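Local coordinates for protein MlnE (Bacillus amyloliquefaciens subsp. plantarum, PDB 5D2E) that is the N-terminal ketoreductase of a macrolactin polyketide assembly-line protein, binding NADP and probably reducing beta-keto groups on carrier-bound intermediates, at residues Lys443-Asn448 and Ser493-Ile498. Numbering follows the deposited sequence.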
loop_
_atom_site.group_PDB
_atom_site.type_symbol
_atom_site.label_atom_id
_atom_site.label_comp_id
_atom_site.label_asym_id
_atom_site.label_seq_id
_atom_site.Cartn_x
_atom_site.Cartn_y
_atom_site.Cartn_z
ATOM N N LYS A 443 -7.442 -4.166 -18.029
ATOM C CA LYS A 443 -6.320 -4.582 -17.230
ATOM C C LYS A 443 -6.232 -3.674 -15.997
ATOM O O LYS A 443 -6.416 -2.438 -16.113
ATOM C CB LYS A 443 -5.029 -4.547 -18.041
ATOM C CG LYS A 443 -3.822 -4.944 -17.191
ATOM C CD LYS A 443 -2.763 -5.776 -17.879
ATOM C CE LYS A 443 -1.858 -6.466 -16.876
ATOM N NZ LYS A 443 -2.319 -7.688 -16.180
ATOM N N THR A 444 -6.103 -4.302 -14.838
ATOM C CA THR A 444 -5.849 -3.621 -13.574
ATOM C C THR A 444 -4.429 -3.984 -13.161
ATOM O O THR A 444 -4.061 -5.144 -13.157
ATOM C CB THR A 444 -6.845 -4.093 -12.498
ATOM O OG1 THR A 444 -8.100 -3.535 -12.818
ATOM C CG2 THR A 444 -6.457 -3.585 -11.125
ATOM N N LEU A 445 -3.593 -2.969 -12.840
ATOM C CA LEU A 445 -2.229 -3.268 -12.466
ATOM C C LEU A 445 -1.709 -2.188 -11.523
ATOM O O LEU A 445 -1.970 -1.001 -11.731
ATOM C CB LEU A 445 -1.368 -3.273 -13.703
ATOM C CG LEU A 445 0.125 -3.390 -13.503
ATOM C CD1 LEU A 445 0.534 -4.710 -12.896
ATOM C CD2 LEU A 445 0.877 -3.208 -14.808
ATOM N N SER A 446 -1.033 -2.624 -10.465
ATOM C CA SER A 446 -0.281 -1.757 -9.626
ATOM C C SER A 446 1.166 -2.142 -9.826
ATOM O O SER A 446 1.508 -3.309 -9.670
ATOM C CB SER A 446 -0.633 -1.951 -8.125
ATOM O OG SER A 446 0.049 -0.966 -7.291
ATOM N N ILE A 447 2.020 -1.134 -10.125
ATOM C CA ILE A 447 3.447 -1.360 -10.293
ATOM C C ILE A 447 4.250 -0.766 -9.134
ATOM O O ILE A 447 4.174 0.440 -8.904
ATOM C CB ILE A 447 3.976 -0.731 -11.598
ATOM C CG1 ILE A 447 3.215 -1.263 -12.789
ATOM C CG2 ILE A 447 5.477 -0.980 -11.709
ATOM C CD1 ILE A 447 3.459 -0.515 -14.115
ATOM N N ASN A 448 4.984 -1.600 -8.404
ATOM C CA ASN A 448 5.801 -1.095 -7.325
ATOM C C ASN A 448 7.179 -0.643 -7.945
ATOM O O ASN A 448 8.143 -1.452 -8.083
ATOM C CB ASN A 448 6.061 -2.138 -6.322
ATOM C CG ASN A 448 4.781 -2.675 -5.660
ATOM O OD1 ASN A 448 4.350 -3.763 -5.988
ATOM N ND2 ASN A 448 4.248 -1.947 -4.693
ATOM N N SER A 493 -1.583 -8.873 -11.442
ATOM C CA SER A 493 -2.195 -7.552 -11.191
ATOM C C SER A 493 -1.337 -6.678 -10.264
ATOM O O SER A 493 -1.671 -5.505 -10.058
ATOM C CB SER A 493 -3.632 -7.729 -10.694
ATOM O OG SER A 493 -3.610 -8.382 -9.486
ATOM N N GLN A 494 -0.301 -7.250 -9.677
ATOM C CA GLN A 494 0.709 -6.476 -8.939
ATOM C C GLN A 494 2.092 -6.958 -9.337
ATOM O O GLN A 494 2.395 -8.181 -9.240
ATOM C CB GLN A 494 0.603 -6.632 -7.431
ATOM C CG GLN A 494 1.683 -5.778 -6.675
ATOM C CD GLN A 494 1.689 -5.977 -5.148
ATOM O OE1 GLN A 494 0.882 -6.732 -4.612
ATOM N NE2 GLN A 494 2.609 -5.335 -4.469
ATOM N N LEU A 495 2.935 -6.025 -9.798
ATOM C CA LEU A 495 4.312 -6.352 -10.151
ATOM C C LEU A 495 5.261 -5.311 -9.559
ATOM O O LEU A 495 4.941 -4.135 -9.559
ATOM C CB LEU A 495 4.482 -6.403 -11.688
ATOM C CG LEU A 495 3.820 -7.624 -12.382
ATOM C CD1 LEU A 495 3.795 -7.381 -13.869
ATOM C CD2 LEU A 495 4.573 -8.910 -12.081
ATOM N N ALA A 496 6.352 -5.787 -8.984
ATOM C CA ALA A 496 7.422 -4.949 -8.475
ATOM C C ALA A 496 8.600 -4.932 -9.470
ATOM O O ALA A 496 8.995 -5.942 -9.999
ATOM C CB ALA A 496 7.915 -5.418 -7.176
ATOM N N VAL A 497 9.167 -3.748 -9.639
ATOM C CA VAL A 497 10.304 -3.543 -10.526
ATOM C C VAL A 497 11.464 -3.187 -9.628
ATOM O O VAL A 497 11.357 -2.261 -8.842
ATOM C CB VAL A 497 10.061 -2.440 -11.558
ATOM C CG1 VAL A 497 11.333 -2.271 -12.417
ATOM C CG2 VAL A 497 8.846 -2.684 -12.471
ATOM N N ILE A 498 12.524 -3.992 -9.679
ATOM C CA ILE A 498 13.726 -3.789 -8.907
ATOM C C ILE A 498 14.961 -3.742 -9.867
ATOM O O ILE A 498 15.164 -4.624 -10.710
ATOM C CB ILE A 498 13.927 -4.865 -7.839
ATOM C CG1 ILE A 498 12.608 -5.094 -7.048
ATOM C CG2 ILE A 498 15.014 -4.412 -6.877
ATOM C CD1 ILE A 498 12.771 -6.151 -6.007
#
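Residues 443-448 and 494-498 run side by side as parallel strands, their directions 22° apart, with Ser446 beside Gln494, Ile447 beside Leu495 and Asn448 beside Ala496. Four backbone bonds alternate along the pair. Ser446 N donates to Ser493 O, and Leu495 N returns to Ser446 O. Asn448 N then meets Leu495 O at 2.8 Å, and Val497 N ends the ladder on Asn448 O at 3.0 Å. Each of these four acceptors also takes a CA-H...O contact, the longest being that of Ala496 CA to Asn448 O.

On the face of Ser446, Gln494 and Asn448, the only side-chain hydrogen bond between the strands runs from Gln494 NE2 to Asn448 OD1, at 2.8 Å and nearly straight. Gln494 has its CG anti to the backbone N (chi1 -179°) and is extended beyond it, a length that suits a residue reaching two positions along the partner strand. OD1 lies in the Gln494 amide plane, although the two amides are turned 51° from each other. With OD1 occupied, Asn448 ND2 donates to Asp429 of helix 419-437 and to Ser408 O, so both ends of this buried amide are satisfied and its flip is fixed. Asp429 also bonds Ser446 OG; a small hydroxyl fits beneath that helix. The small Ala496 packs its CB against Asn448 CB at 3.9 Å.

The other face is apolar, and Leu445, Ile447 and Leu495 on it touch helix 477-488. Leu445 CD1 approaches Leu495 CD1 at 4.3 Å, while Ile447 CG2 and Val497 CG2 meet at 3.9 Å, their side chains alongside each other. Strand 402-408 flanks 443-448 on its other edge. This parallel pairing, sandwiched between helices, extends the Rossmann-type sheet of the NADP-binding ketoreductase domain, with the Asn448 side chain about 8 Å from the bound NADP.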